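Prophage Lp1 protein 11 (Lactobacillus plantarum WCFS1, PDB 3B7H) probably binds DNA as a phage-derived transcriptional regulator, being a small all-helical protein of the Cro/C1-type helix-turn-helix family. Local coordinates at residues 1-4 and 5-8; 61-64 and 65-68; 69-72 and 73-76. All blocks are in the same frame, centred on the assembly; numbering follows the deposited sequence.

Interactions 1, 2 and 3 occupy the two ends of the chain: 1-8 starts helix 4-18, while the stretch 61-68 contains the short helix 64-67 and the loop leading into it, and the tail 69-76 follows directly. The tail returns to the N-terminus, where Tyr73 OH lies 2.5 Å from Asp4 OD1, a probable hydrogen bond, and Pro72 CD packs 3.8 Å from Phe7 CD1. Interactions 1 and 2 have centres about 17 Å apart yet meet through Val8 CG2 and Phe68 CE1, 4.2 Å from each other. Centres of interactions 2 and 3 are about 13 Å apart. All three touch the second subunit, which places them at the dimer interface.

Interaction 1 of 3, residues 1-4 and 5-8; sequences MKTD and GEFV
Thr3 and Glu6 exchange two hydrogen bonds in opposite directions, the definition of a capping box at the start of helix 4-18. Glu6 N donates to Thr3 OG1 at 3.0 Å, and Thr3 N donates to Glu6 OE1 at 2.9 Å with an N-H...O angle of 169°. The second bond reaches OE1 on its anti side, 21° out of the carboxylate plane. Thr3 holds OG1 between its backbone N and carbonyl carbon (chi1 70°), and this torsion turns the hydroxyl toward the first helical turn. Glu6 OE1 also accepts from a water at 2.7 Å, and the same water donates to Met1 O, so one carboxylate oxygen ties down two points of the incoming chain. Regular helical bonding then takes over: Phe7 N donates to Thr3 O at 3.0 Å and Val8 N to Asp4 O at 2.8 Å.

Lys2 lays its extended aliphatic chain over one face of the Phe7 ring, the two side chains crossing at about a right angle. Its CB stands 4.0 Å from the ring centroid in a CH-pi contact over the face, and CD touches Phe7 CE1 at 3.6 Å. Beyond the ring, Lys2 NZ forms a salt bridge with Glu10, further along the helix.

The carboxylate of Asp4 has its partners outside this turn: Tyr73 from the C-terminal tail, and Arg54 and Thr51 of the second subunit. The cap thus sits where helix 4-18 meets both the tail, through Phe7 on Pro72 and Tyr73, and helix 50-60 of the second subunit, through Val8 on Ile50.

Interaction 2 of 3, residues 61-64 and 65-68; sequences GISV and HDFF
Val64 and Phe68 lie side by side and point the same way, four residues apart, Val64 opening helix 64-67 and Phe68 standing just after its end. Val64 CG1 approaches the Phe68 ring at its edge, in the ring plane, 3.8 Å from CD2. The ring's face has a different partner: Phe67 CD2 stands 3.8 Å above its plane, over the centre, while Phe68 CD2 lies in the plane of the Phe67 ring at that ring's edge. The two neighbouring aromatics are therefore turned edge against face.

Ile62 crosses Phe67 obliquely, its extended tip CD1 coming 4.2 Å from Phe67 CB and meeting the ring near its edge. Phe67 sends CG anti to its backbone N (chi1 178°), which carries the ring past Ile62 to Leu12 and Leu15 of helix 4-18 and to Ile53 and Cys57 of helix 50-60.

On the polar side, Ser63 is the N-cap: its OG accepts from Asp66 N at 3.0 Å with an N-H...O angle of 161°. Phe67 N follows with a 2.9 Å bond to Ser63 O, in the carbonyl plane. The bond from Phe68 N to Val64 O is more bent, at 140°, where the helix ends.

Chemically the contact is divided: the serine hydroxyl satisfies an amide of the first turn, whereas Ile62, Val64 and both phenylalanines supply apolar surface. The dimer contact is likewise mixed, Phe68 meeting Phe68 of the second subunit while His65 adds a ring stack and backbone hydrogen bonds.

Interaction 3 of 3, residues 69-72 and 73-76; sequences DFPP and YNEV
The backbone of 69-76 folds back on itself through a cis peptide bond before Pro72 and a type I beta turn from Pro72 to Glu75, closed by Glu75 N donating to Pro72 O at 3.3 Å. A second bond overlaps the turn and reaches further back, from Asn74 N to Phe70 O at 3.1 Å; it is bent, the donor lying above the carbonyl plane.

The side chain of Asn74 adds a straighter tie. Its ND2 donates to Asp69 OD1 at 2.8 Å with an angle of 167°; the acceptor lies in the amide plane but is met on its anti side, and the carboxylate and amide planes are turned 67° apart. Asn74 places CG between its backbone N and carbonyl carbon (chi1 70°), which folds the amide back toward the backbone of Phe70 and Pro71 and brings OD1 within 3.2 Å of Pro71 N, a contact without a hydrogen to share.

Two residues of the preceding segment pack against the Tyr73 ring. Pro72 CG sits over the centre of one ring face, 4.2 Å from the centroid, in a CH-pi contact. Phe70 meets the tyrosine in an offset edge-to-face pair, the edge of Tyr73 directed at the face of Phe70, with centroids 5.3 Å apart. The closest atoms, Phe70 CZ and Tyr73 CD1, are 3.4 Å apart. The tyrosine hydroxyl bonds to Asp4, and Phe70 stacks on His11 of helix 4-18.

The cis Pro71-Pro72 peptide bond and the type I turn together shape a C-terminal tail that follows the last helix of the Cro/C1-type fold and reaches across the dimer, where Tyr73 packs on Val64, and Asn74 on His65, of the second subunit.

Interaction 1 of 3, residues 1-4 and 5-8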
loop_
_atom_site.group_PDB
_atom_site.type_symbol
_atom_site.label_atom_id
_atom_site.label_comp_id
_atom_site.label_asym_id
_atom_site.label_seq_id
_atom_site.Cartn_x
_atom_site.Cartn_y
_atom_site.Cartn_z
ATOM N N MET A 1 0.709 -18.460 1.598
ATOM C CA MET A 1 -0.190 -18.918 2.696
ATOM C C MET A 1 -1.038 -17.772 3.263
ATOM O O MET A 1 -2.107 -18.035 3.861
ATOM C CB MET A 1 0.620 -19.576 3.824
ATOM C CG MET A 1 1.338 -20.875 3.397
ATOM S SD MET A 1 0.302 -22.326 3.006
ATOM C CE MET A 1 0.125 -22.106 1.207
ATOM N N LYS A 2 -0.543 -16.536 3.111
ATOM C CA LYS A 2 -1.289 -15.318 3.488
ATOM C C LYS A 2 -1.299 -14.311 2.343
ATOM O O LYS A 2 -0.280 -14.050 1.732
ATOM C CB LYS A 2 -0.659 -14.617 4.694
ATOM C CG LYS A 2 -0.944 -15.194 6.035
ATOM C CD LYS A 2 -0.249 -14.321 7.085
ATOM C CE LYS A 2 -0.388 -14.910 8.490
ATOM N NZ LYS A 2 0.381 -14.133 9.512
ATOM N N THR A 3 -2.457 -13.728 2.091
ATOM C CA THR A 3 -2.603 -12.655 1.137
ATOM C C THR A 3 -2.033 -11.366 1.711
ATOM O O THR A 3 -1.768 -11.277 2.900
ATOM C CB THR A 3 -4.074 -12.432 0.781
ATOM O OG1 THR A 3 -4.770 -11.874 1.901
ATOM C CG2 THR A 3 -4.733 -13.741 0.358
ATOM N N ASP A 4 -1.834 -10.373 0.856
ATOM C CA ASP A 4 -1.380 -9.070 1.314
ATOM C C ASP A 4 -2.428 -8.458 2.225
ATOM O O ASP A 4 -2.091 -7.927 3.259
ATOM C CB ASP A 4 -1.086 -8.114 0.154
ATOM C CG ASP A 4 0.180 -8.462 -0.599
ATOM O OD1 ASP A 4 1.288 -8.393 -0.032
ATOM O OD2 ASP A 4 0.064 -8.768 -1.788
ATOM N N GLY A 5 -3.704 -8.553 1.856
ATOM C CA GLY A 5 -4.786 -8.148 2.760
ATOM C C GLY A 5 -4.738 -8.748 4.153
ATOM O O GLY A 5 -5.014 -8.077 5.141
ATOM N N GLU A 6 -4.400 -10.020 4.236
ATOM C CA GLU A 6 -4.201 -10.699 5.511
ATOM C C GLU A 6 -2.965 -10.194 6.266
ATOM O O GLU A 6 -3.030 -9.908 7.470
ATOM C CB GLU A 6 -4.162 -12.218 5.276
ATOM C CG GLU A 6 -5.533 -12.719 4.922
ATOM C CD GLU A 6 -5.598 -14.160 4.417
ATOM O OE1 GLU A 6 -4.617 -14.676 3.818
ATOM O OE2 GLU A 6 -6.675 -14.765 4.622
ATOM N N PHE A 7 -1.840 -10.042 5.587
ATOM C CA PHE A 7 -0.674 -9.490 6.273
ATOM C C PHE A 7 -0.988 -8.104 6.819
ATOM O O PHE A 7 -0.699 -7.802 7.978
ATOM C CB PHE A 7 0.532 -9.360 5.348
ATOM C CG PHE A 7 1.322 -10.620 5.175
ATOM C CD1 PHE A 7 1.885 -11.244 6.251
ATOM C CD2 PHE A 7 1.526 -11.154 3.922
ATOM C CE1 PHE A 7 2.641 -12.389 6.097
ATOM C CE2 PHE A 7 2.277 -12.329 3.754
ATOM C CZ PHE A 7 2.839 -12.926 4.837
ATOM N N VAL A 8 -1.589 -7.273 5.983
ATOM C CA VAL A 8 -1.850 -5.894 6.356
ATOM C C VAL A 8 -2.887 -5.782 7.472
ATOM O O VAL A 8 -2.707 -5.039 8.440
ATOM C CB VAL A 8 -2.264 -5.054 5.102
ATOM C CG1 VAL A 8 -2.905 -3.732 5.510
ATOM C CG2 VAL A 8 -1.023 -4.827 4.210
HETATM O O HOH W 1 -4.368 -17.301 3.046
#

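Interaction 2 of 3, residues 61-64 and 65-68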
loop_
_atom_site.group_PDB
_atom_site.type_symbol
_atom_site.label_atom_id
_atom_site.label_comp_id
_atom_site.label_asym_id
_atom_site.label_seq_id
_atom_site.Cartn_x
_atom_site.Cartn_y
_atom_site.Cartn_z
ATOM N N GLY A 61 -1.748 7.791 14.330
ATOM C CA GLY A 61 -0.619 8.698 14.564
ATOM C C GLY A 61 0.719 8.152 14.076
ATOM O O GLY A 61 1.770 8.512 14.584
ATOM N N ILE A 62 0.680 7.266 13.091
ATOM C CA ILE A 62 1.893 6.711 12.523
ATOM C C ILE A 62 1.918 7.025 11.039
ATOM O O ILE A 62 0.872 7.272 10.442
ATOM C CB ILE A 62 1.983 5.181 12.716
ATOM C CG1 ILE A 62 0.837 4.452 12.031
ATOM C CG2 ILE A 62 1.970 4.812 14.200
ATOM C CD1 ILE A 62 0.929 2.939 12.189
ATOM N N SER A 63 3.119 6.985 10.461
ATOM C CA SER A 63 3.338 7.133 9.016
ATOM C C SER A 63 3.130 5.775 8.351
ATOM O O SER A 63 3.333 4.740 8.989
ATOM C CB SER A 63 4.751 7.638 8.715
ATOM O OG SER A 63 5.733 6.641 8.933
ATOM N N VAL A 64 2.731 5.812 7.082
ATOM C CA VAL A 64 2.557 4.623 6.269
ATOM C C VAL A 64 3.884 3.892 6.154
ATOM O O VAL A 64 3.937 2.671 6.202
ATOM C CB VAL A 64 1.992 4.981 4.871
ATOM C CG1 VAL A 64 2.195 3.846 3.850
ATOM C CG2 VAL A 64 0.526 5.326 4.976
ATOM N N HIS A 65 4.962 4.643 6.008
ATOM C CA HIS A 65 6.309 4.080 6.036
ATOM C C HIS A 65 6.541 3.224 7.268
ATOM O O HIS A 65 6.996 2.079 7.155
ATOM C CB HIS A 65 7.314 5.220 5.973
ATOM C CG HIS A 65 8.735 4.800 6.078
ATOM N ND1 HIS A 65 9.326 3.926 5.194
ATOM C CD2 HIS A 65 9.709 5.196 6.918
ATOM C CE1 HIS A 65 10.602 3.780 5.504
ATOM N NE2 HIS A 65 10.859 4.536 6.553
ATOM N N ASP A 66 6.224 3.767 8.444
ATOM C CA ASP A 66 6.369 3.010 9.693
ATOM C C ASP A 66 5.399 1.830 9.806
ATOM O O ASP A 66 5.785 0.743 10.291
ATOM C CB ASP A 66 6.235 3.920 10.907
ATOM C CG ASP A 66 7.517 4.735 11.179
ATOM O OD1 ASP A 66 8.610 4.377 10.673
ATOM O OD2 ASP A 66 7.426 5.740 11.904
ATOM N N PHE A 67 4.171 2.027 9.333
ATOM C CA PHE A 67 3.208 0.930 9.232
ATOM C C PHE A 67 3.831 -0.310 8.574
ATOM O O PHE A 67 3.630 -1.425 9.028
ATOM C CB PHE A 67 1.955 1.357 8.451
ATOM C CG PHE A 67 0.962 0.244 8.279
ATOM C CD1 PHE A 67 0.024 -0.009 9.253
ATOM C CD2 PHE A 67 1.039 -0.602 7.195
ATOM C CE1 PHE A 67 -0.862 -1.072 9.136
ATOM C CE2 PHE A 67 0.171 -1.677 7.064
ATOM C CZ PHE A 67 -0.775 -1.921 8.037
ATOM N N PHE A 68 4.616 -0.112 7.533
ATOM C CA PHE A 68 5.137 -1.211 6.760
ATOM C C PHE A 68 6.472 -1.747 7.259
ATOM O O PHE A 68 7.091 -2.556 6.564
ATOM C CB PHE A 68 5.246 -0.819 5.286
ATOM C CG PHE A 68 3.951 -0.956 4.516
ATOM C CD1 PHE A 68 3.429 -2.211 4.244
ATOM C CD2 PHE A 68 3.273 0.161 4.058
ATOM C CE1 PHE A 68 2.256 -2.353 3.545
ATOM C CE2 PHE A 68 2.085 0.015 3.352
ATOM C CZ PHE A 68 1.587 -1.238 3.094
#

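Interaction 3 of 3, residues 69-72 and 73-76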
loop_
_atom_site.group_PDB
_atom_site.type_symbol
_atom_site.label_atom_id
_atom_site.label_comp_id
_atom_site.label_asym_id
_atom_site.label_seq_id
_atom_site.Cartn_x
_atom_site.Cartn_y
_atom_site.Cartn_z
ATOM N N ASP A 69 6.908 -1.329 8.451
ATOM C CA ASP A 69 8.143 -1.817 9.038
ATOM C C ASP A 69 7.862 -3.110 9.765
ATOM O O ASP A 69 7.989 -3.184 10.993
ATOM C CB ASP A 69 8.729 -0.762 9.979
ATOM C CG ASP A 69 10.160 -1.063 10.432
ATOM O OD1 ASP A 69 10.803 -2.042 9.940
ATOM O OD2 ASP A 69 10.641 -0.275 11.306
ATOM N N PHE A 70 7.470 -4.130 9.000
ATOM C CA PHE A 70 7.297 -5.503 9.506
ATOM C C PHE A 70 7.429 -6.451 8.350
ATOM O O PHE A 70 7.215 -6.042 7.216
ATOM C CB PHE A 70 5.938 -5.723 10.180
ATOM C CG PHE A 70 4.765 -5.701 9.243
ATOM C CD1 PHE A 70 4.143 -6.869 8.872
ATOM C CD2 PHE A 70 4.257 -4.497 8.763
ATOM C CE1 PHE A 70 3.055 -6.863 8.026
ATOM C CE2 PHE A 70 3.175 -4.478 7.916
ATOM C CZ PHE A 70 2.554 -5.659 7.560
ATOM N N PRO A 71 7.806 -7.712 8.621
ATOM C CA PRO A 71 7.949 -8.737 7.573
ATOM C C PRO A 71 6.609 -9.165 7.017
ATOM O O PRO A 71 5.678 -9.311 7.775
ATOM C CB PRO A 71 8.585 -9.919 8.321
ATOM C CG PRO A 71 9.116 -9.345 9.593
ATOM C CD PRO A 71 8.159 -8.264 9.941
ATOM N N PRO A 72 6.509 -9.419 5.712
ATOM C CA PRO A 72 7.534 -9.463 4.664
ATOM C C PRO A 72 7.912 -8.108 4.042
ATOM O O PRO A 72 8.833 -8.048 3.235
ATOM C CB PRO A 72 6.865 -10.326 3.594
ATOM C CG PRO A 72 5.421 -9.957 3.698
ATOM C CD PRO A 72 5.169 -9.730 5.173
ATOM N N TYR A 73 7.205 -7.044 4.407
ATOM C CA TYR A 73 7.286 -5.793 3.669
ATOM C C TYR A 73 8.570 -5.006 3.929
ATOM O O TYR A 73 8.937 -4.163 3.117
ATOM C CB TYR A 73 6.067 -4.932 3.966
ATOM C CG TYR A 73 4.791 -5.578 3.517
ATOM C CD1 TYR A 73 3.911 -6.097 4.437
ATOM C CD2 TYR A 73 4.498 -5.736 2.167
ATOM C CE1 TYR A 73 2.717 -6.715 4.029
ATOM C CE2 TYR A 73 3.310 -6.363 1.749
ATOM C CZ TYR A 73 2.426 -6.836 2.691
ATOM O OH TYR A 73 1.248 -7.467 2.332
ATOM N N ASN A 74 9.261 -5.295 5.031
ATOM C CA ASN A 74 10.526 -4.643 5.327
ATOM C C ASN A 74 11.736 -5.492 5.003
ATOM O O ASN A 74 12.839 -5.202 5.474
ATOM C CB ASN A 74 10.559 -4.098 6.776
ATOM C CG ASN A 74 10.620 -5.161 7.849
ATOM O OD1 ASN A 74 10.548 -6.376 7.590
ATOM N ND2 ASN A 74 10.748 -4.695 9.093
ATOM N N GLU A 75 11.547 -6.528 4.200
ATOM C CA GLU A 75 12.677 -7.268 3.650
ATOM C C GLU A 75 12.514 -7.419 2.145
ATOM O O GLU A 75 11.402 -7.302 1.658
ATOM C CB GLU A 75 12.765 -8.624 4.343
ATOM C CG GLU A 75 13.037 -8.513 5.900
ATOM C CD GLU A 75 14.463 -7.971 6.317
ATOM O OE1 GLU A 75 15.495 -8.571 5.880
ATOM O OE2 GLU A 75 14.552 -6.974 7.120
ATOM N N VAL A 76 13.592 -7.661 1.395
ATOM C CA VAL A 76 13.433 -7.860 -0.067
ATOM C C VAL A 76 13.254 -9.357 -0.479
ATOM O O VAL A 76 12.335 -9.716 -1.278
ATOM C CB VAL A 76 14.551 -7.164 -0.928
ATOM C CG1 VAL A 76 15.062 -5.877 -0.285
ATOM C CG2 VAL A 76 15.692 -8.091 -1.214
#